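Local coordinates for protein octaprenyl Pyrophosphate Synthase (Helicobacter pylori, PDB 3TC1) that probably catalyses the magnesium-dependent elongation of a shorter allylic diphosphate with isopentenyl diphosphate units to give octaprenyl diphosphate, at residues 36-39 and 40-44; 63-66 and 67-71. All blocks are in the same frame, centred on the assembly; numbering follows the deposited sequence.

Contact 1 of 2, residues 36-39 and 40-44; sequences KMLR and SKLML
M37 O receives K41 N at 3.1 Å, the first of three consecutive i to i+4 backbone bonds that carry the chain into helix 38-44. L42 N follows onto L38 O, and M43 N onto R39 O. M37 holds the N-cap position with a positive phi of 56°, so the incoming chain turns sharply there before the regular helix begins.

Outside this first turn, the two lysines meet at about a right angle. K41 runs fully extended from CG, back along the helix toward the residue before the cap, while K36 sends its chain up to it by bending at chi2 (-79°). The methylenes press closely, K36 CE lying 3.5 Å from K41 CD, and the two ammonium nitrogens, K36 NZ and K41 NZ, come within 3.9 Å of each other. A water links the K41 ammonium to the main chain of K36, donating to the carbonyl oxygen K36 O at 3.1 Å and accepting from K41 NZ.

Farther along, L38 turns one branch toward the next turn, where its CD1 touches L42 CG at 4.2 Å; F196 and F192 of helix 182-205 cover these leucines. M43 folds over the backbone, its CG 3.1 Å from R39 O.

K36 and K41 bring two like charges together where the helix begins. The R39 side chain is about 11 Å from a bound magnesium ion. K36 and R39 have the lysine-x-x-arginine spacing found at the isopentenyl diphosphate site of trans-prenyltransferases, and would probably face a diphosphate.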
loop_
_atom_site.group_PDB
_atom_site.type_symbol
_atom_site.label_atom_id
_atom_site.label_comp_id
_atom_site.label_asym_id
_atom_site.label_seq_id
_atom_site.Cartn_x
_atom_site.Cartn_y
_atom_site.Cartn_z
ATOM N N LYS B 36 15.056 -2.348 14.480
ATOM C CA LYS B 36 15.989 -3.365 14.936
ATOM C C LYS B 36 16.611 -3.987 13.684
ATOM O O LYS B 36 17.747 -4.467 13.700
ATOM C CB LYS B 36 15.230 -4.421 15.750
ATOM C CG LYS B 36 16.088 -5.537 16.306
ATOM C CD LYS B 36 16.421 -6.583 15.260
ATOM C CE LYS B 36 17.233 -7.692 15.889
ATOM N NZ LYS B 36 16.637 -8.097 17.195
ATOM N N MET B 37 15.852 -3.930 12.593
ATOM C CA MET B 37 16.253 -4.498 11.312
ATOM C C MET B 37 16.574 -5.980 11.453
ATOM O O MET B 37 17.585 -6.471 10.944
ATOM C CB MET B 37 17.447 -3.745 10.725
ATOM C CG MET B 37 17.056 -2.438 10.062
ATOM S SD MET B 37 18.403 -1.694 9.133
ATOM C CE MET B 37 19.266 -0.906 10.430
ATOM N N LEU B 38 15.697 -6.685 12.153
ATOM C CA LEU B 38 15.851 -8.113 12.367
ATOM C C LEU B 38 15.982 -8.859 11.041
ATOM O O LEU B 38 16.807 -9.766 10.901
ATOM C CB LEU B 38 14.648 -8.651 13.142
ATOM C CG LEU B 38 14.540 -10.171 13.217
ATOM C CD1 LEU B 38 15.812 -10.750 13.816
ATOM C CD2 LEU B 38 13.328 -10.554 14.043
ATOM N N ARG B 39 15.170 -8.466 10.066
ATOM C CA ARG B 39 15.195 -9.128 8.776
ATOM C C ARG B 39 16.500 -8.942 8.029
ATOM O O ARG B 39 16.967 -9.883 7.415
ATOM C CB ARG B 39 13.956 -8.737 7.953
ATOM C CG ARG B 39 12.678 -9.245 8.638
ATOM C CD ARG B 39 11.393 -8.594 8.170
ATOM N NE ARG B 39 10.251 -8.992 9.002
ATOM C CZ ARG B 39 10.035 -8.573 10.248
ATOM N NH1 ARG B 39 8.974 -9.004 10.917
ATOM N NH2 ARG B 39 10.850 -7.697 10.819
ATOM N N SER B 40 17.119 -7.769 8.120
ATOM C CA SER B 40 18.402 -7.545 7.463
ATOM C C SER B 40 19.494 -8.392 8.132
ATOM O O SER B 40 20.370 -8.931 7.455
ATOM C CB SER B 40 18.791 -6.067 7.528
ATOM O OG SER B 40 17.957 -5.289 6.687
ATOM N N LYS B 41 19.432 -8.511 9.456
ATOM C CA LYS B 41 20.428 -9.288 10.197
ATOM C C LYS B 41 20.380 -10.745 9.759
ATOM O O LYS B 41 21.415 -11.387 9.568
ATOM C CB LYS B 41 20.178 -9.198 11.707
ATOM C CG LYS B 41 20.404 -7.820 12.319
ATOM C CD LYS B 41 20.023 -7.836 13.794
ATOM C CE LYS B 41 20.308 -6.512 14.480
ATOM N NZ LYS B 41 19.979 -6.586 15.939
ATOM N N LEU B 42 19.169 -11.262 9.602
ATOM C CA LEU B 42 18.983 -12.638 9.163
ATOM C C LEU B 42 19.514 -12.842 7.748
ATOM O O LEU B 42 20.216 -13.818 7.474
ATOM C CB LEU B 42 17.501 -13.002 9.207
ATOM C CG LEU B 42 16.933 -13.196 10.610
ATOM C CD1 LEU B 42 15.426 -13.376 10.548
ATOM C CD2 LEU B 42 17.599 -14.410 11.241
ATOM N N MET B 43 19.172 -11.919 6.854
ATOM C CA MET B 43 19.599 -11.987 5.463
ATOM C C MET B 43 21.097 -11.757 5.287
ATOM O O MET B 43 21.749 -12.465 4.522
ATOM C CB MET B 43 18.826 -10.959 4.629
ATOM C CG MET B 43 17.323 -11.195 4.596
ATOM S SD MET B 43 16.433 -9.744 4.008
ATOM C CE MET B 43 16.575 -9.978 2.252
ATOM N N LEU B 44 21.641 -10.763 5.985
ATOM C CA LEU B 44 23.066 -10.458 5.880
ATOM C C LEU B 44 23.927 -11.646 6.297
ATOM O O LEU B 44 25.069 -11.774 5.858
ATOM C CB LEU B 44 23.422 -9.250 6.750
ATOM C CG LEU B 44 22.912 -7.875 6.311
ATOM C CD1 LEU B 44 23.147 -6.868 7.421
ATOM C CD2 LEU B 44 23.620 -7.447 5.045
HETATM O O HOH W 1 19.708 -3.588 15.962
#

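Contact 2 of 2, residues 63-66 and 67-71; sequences CTIV and EMIQT
I65 and I69, one turn apart in helix 53-80, lie side by side and point the same way, with I65 CG2 and I69 CD1 3.9 Å apart. The CG1 branch of I69 sits beside its backbone N (chi1 -74°), which swings it back over the preceding turn until CG1 is 3.2 Å from I65 O. T64 and M68 repeat the arrangement on a neighbouring strip of the helix: T64 CG2 rests against M68 SD at 4.1 Å, and M68 CG leans on the T64 carbonyl oxygen. The hydroxyl of T64 is turned to the backbone instead, bonded to L60 O, so its methyl is left to make the apolar contact.

Four i to i+4 bonds hold the turn together, from E67 N to C63 O, M68 N to T64 O, I69 N to I65 O and Q70 N to V66 O, the first at 2.9 Å. This is the middle of a long helix of the all-alpha prenyl synthase fold, and helices pack around it: W16 of helix 3-18 beside T64 and M68, F166 of helix 152-177 beside I69, F108 of helix 92-116 beside M68. At its C-terminal end it runs into an aspartate-rich DDxxD sequence, the family's magnesium-binding motif.

E67 is buried as well, its CG beside the backbone N (chi1 -64°) and 3.2 Å from C63 O, while the bend at chi2 turns the carboxylate to S40, whose hydroxyl is hydrogen-bonded to OE2.

Packing between the two segments thins toward Q70 and T71, both partly exposed, though F166 and R39 still border Q70. Q70 meets the preceding turn by CB alone, 3.6 Å from V66 O; the end of the side chain leads away, and the side chain is about 11 Å from a bound magnesium ion.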
loop_
_atom_site.group_PDB
_atom_site.type_symbol
_atom_site.label_atom_id
_atom_site.label_comp_id
_atom_site.label_asym_id
_atom_site.label_seq_id
_atom_site.Cartn_x
_atom_site.Cartn_y
_atom_site.Cartn_z
ATOM N N CYS B 63 18.032 -6.009 1.102
ATOM C CA CYS B 63 17.723 -5.796 2.514
ATOM C C CYS B 63 16.947 -4.490 2.671
ATOM O O CYS B 63 16.046 -4.383 3.499
ATOM C CB CYS B 63 19.009 -5.726 3.343
ATOM S SG CYS B 63 19.890 -7.298 3.524
ATOM N N THR B 64 17.303 -3.498 1.866
ATOM C CA THR B 64 16.634 -2.209 1.924
ATOM C C THR B 64 15.171 -2.375 1.518
ATOM O O THR B 64 14.276 -1.832 2.164
ATOM C CB THR B 64 17.335 -1.191 1.004
ATOM O OG1 THR B 64 18.703 -1.062 1.408
ATOM C CG2 THR B 64 16.662 0.173 1.100
ATOM N N ILE B 65 14.938 -3.134 0.451
ATOM C CA ILE B 65 13.592 -3.412 -0.039
ATOM C C ILE B 65 12.780 -4.103 1.059
ATOM O O ILE B 65 11.639 -3.728 1.333
ATOM C CB ILE B 65 13.644 -4.335 -1.288
ATOM C CG1 ILE B 65 14.192 -3.554 -2.486
ATOM C CG2 ILE B 65 12.261 -4.910 -1.593
ATOM C CD1 ILE B 65 14.530 -4.436 -3.685
ATOM N N VAL B 66 13.374 -5.110 1.690
ATOM C CA VAL B 66 12.687 -5.832 2.753
ATOM C C VAL B 66 12.349 -4.949 3.961
ATOM O O VAL B 66 11.252 -5.044 4.514
ATOM C CB VAL B 66 13.518 -7.051 3.215
ATOM C CG1 VAL B 66 12.962 -7.615 4.521
ATOM C CG2 VAL B 66 13.483 -8.135 2.130
ATOM N N GLU B 67 13.277 -4.095 4.376
ATOM C CA GLU B 67 13.017 -3.223 5.521
ATOM C C GLU B 67 11.947 -2.171 5.195
ATOM O O GLU B 67 11.158 -1.786 6.060
ATOM C CB GLU B 67 14.305 -2.522 5.973
ATOM C CG GLU B 67 15.410 -3.455 6.504
ATOM C CD GLU B 67 14.977 -4.308 7.702
ATOM O OE1 GLU B 67 13.910 -4.042 8.294
ATOM O OE2 GLU B 67 15.720 -5.249 8.061
ATOM N N MET B 68 11.916 -1.704 3.948
ATOM C CA MET B 68 10.921 -0.707 3.565
ATOM C C MET B 68 9.530 -1.319 3.524
ATOM O O MET B 68 8.544 -0.668 3.874
ATOM C CB MET B 68 11.291 -0.067 2.225
ATOM C CG MET B 68 12.459 0.887 2.378
ATOM S SD MET B 68 12.881 1.802 0.909
ATOM C CE MET B 68 11.512 2.946 0.809
ATOM N N ILE B 69 9.458 -2.580 3.109
ATOM C CA ILE B 69 8.191 -3.300 3.070
ATOM C C ILE B 69 7.711 -3.466 4.511
ATOM O O ILE B 69 6.539 -3.237 4.823
ATOM C CB ILE B 69 8.370 -4.698 2.426
ATOM C CG1 ILE B 69 8.539 -4.548 0.911
ATOM C CG2 ILE B 69 7.183 -5.594 2.754
ATOM C CD1 ILE B 69 8.982 -5.821 0.221
ATOM N N GLN B 70 8.623 -3.875 5.386
ATOM C CA GLN B 70 8.291 -4.061 6.794
ATOM C C GLN B 70 7.768 -2.741 7.375
ATOM O O GLN B 70 6.761 -2.723 8.077
ATOM C CB GLN B 70 9.531 -4.525 7.578
ATOM C CG GLN B 70 9.317 -4.661 9.087
ATOM C CD GLN B 70 8.260 -5.692 9.443
ATOM O OE1 GLN B 70 7.819 -6.463 8.593
ATOM N NE2 GLN B 70 7.853 -5.717 10.713
ATOM N N THR B 71 8.460 -1.643 7.086
ATOM C CA THR B 71 8.044 -0.331 7.583
ATOM C C THR B 71 6.670 0.059 7.036
ATOM O O THR B 71 5.857 0.637 7.756
ATOM C CB THR B 71 9.052 0.778 7.200
ATOM O OG1 THR B 71 10.314 0.516 7.824
ATOM C CG2 THR B 71 8.543 2.151 7.664
#

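In the fold
From the N terminus the chain passes helices 3-18 and 23-29 before reaching contact 1, which spans the loop-to-helix junction at the start of helix 38-44 and runs to its end. It then runs into helix 53-80, where contact 2 closes as locally, so the two stand in series and neither encloses a long loop. Their centres are 10 Å apart and the two helices touch: R39 NH1 lies 3.5 Å from Q70 NE2, M37 packs on E67, and V66 fits against R39 and M43. Helix 152-177 covers both, F166 meeting R39 as well as Q70, while helix 3-18 reaches S40, C63 and T64, so that these four helices pack as one bundle.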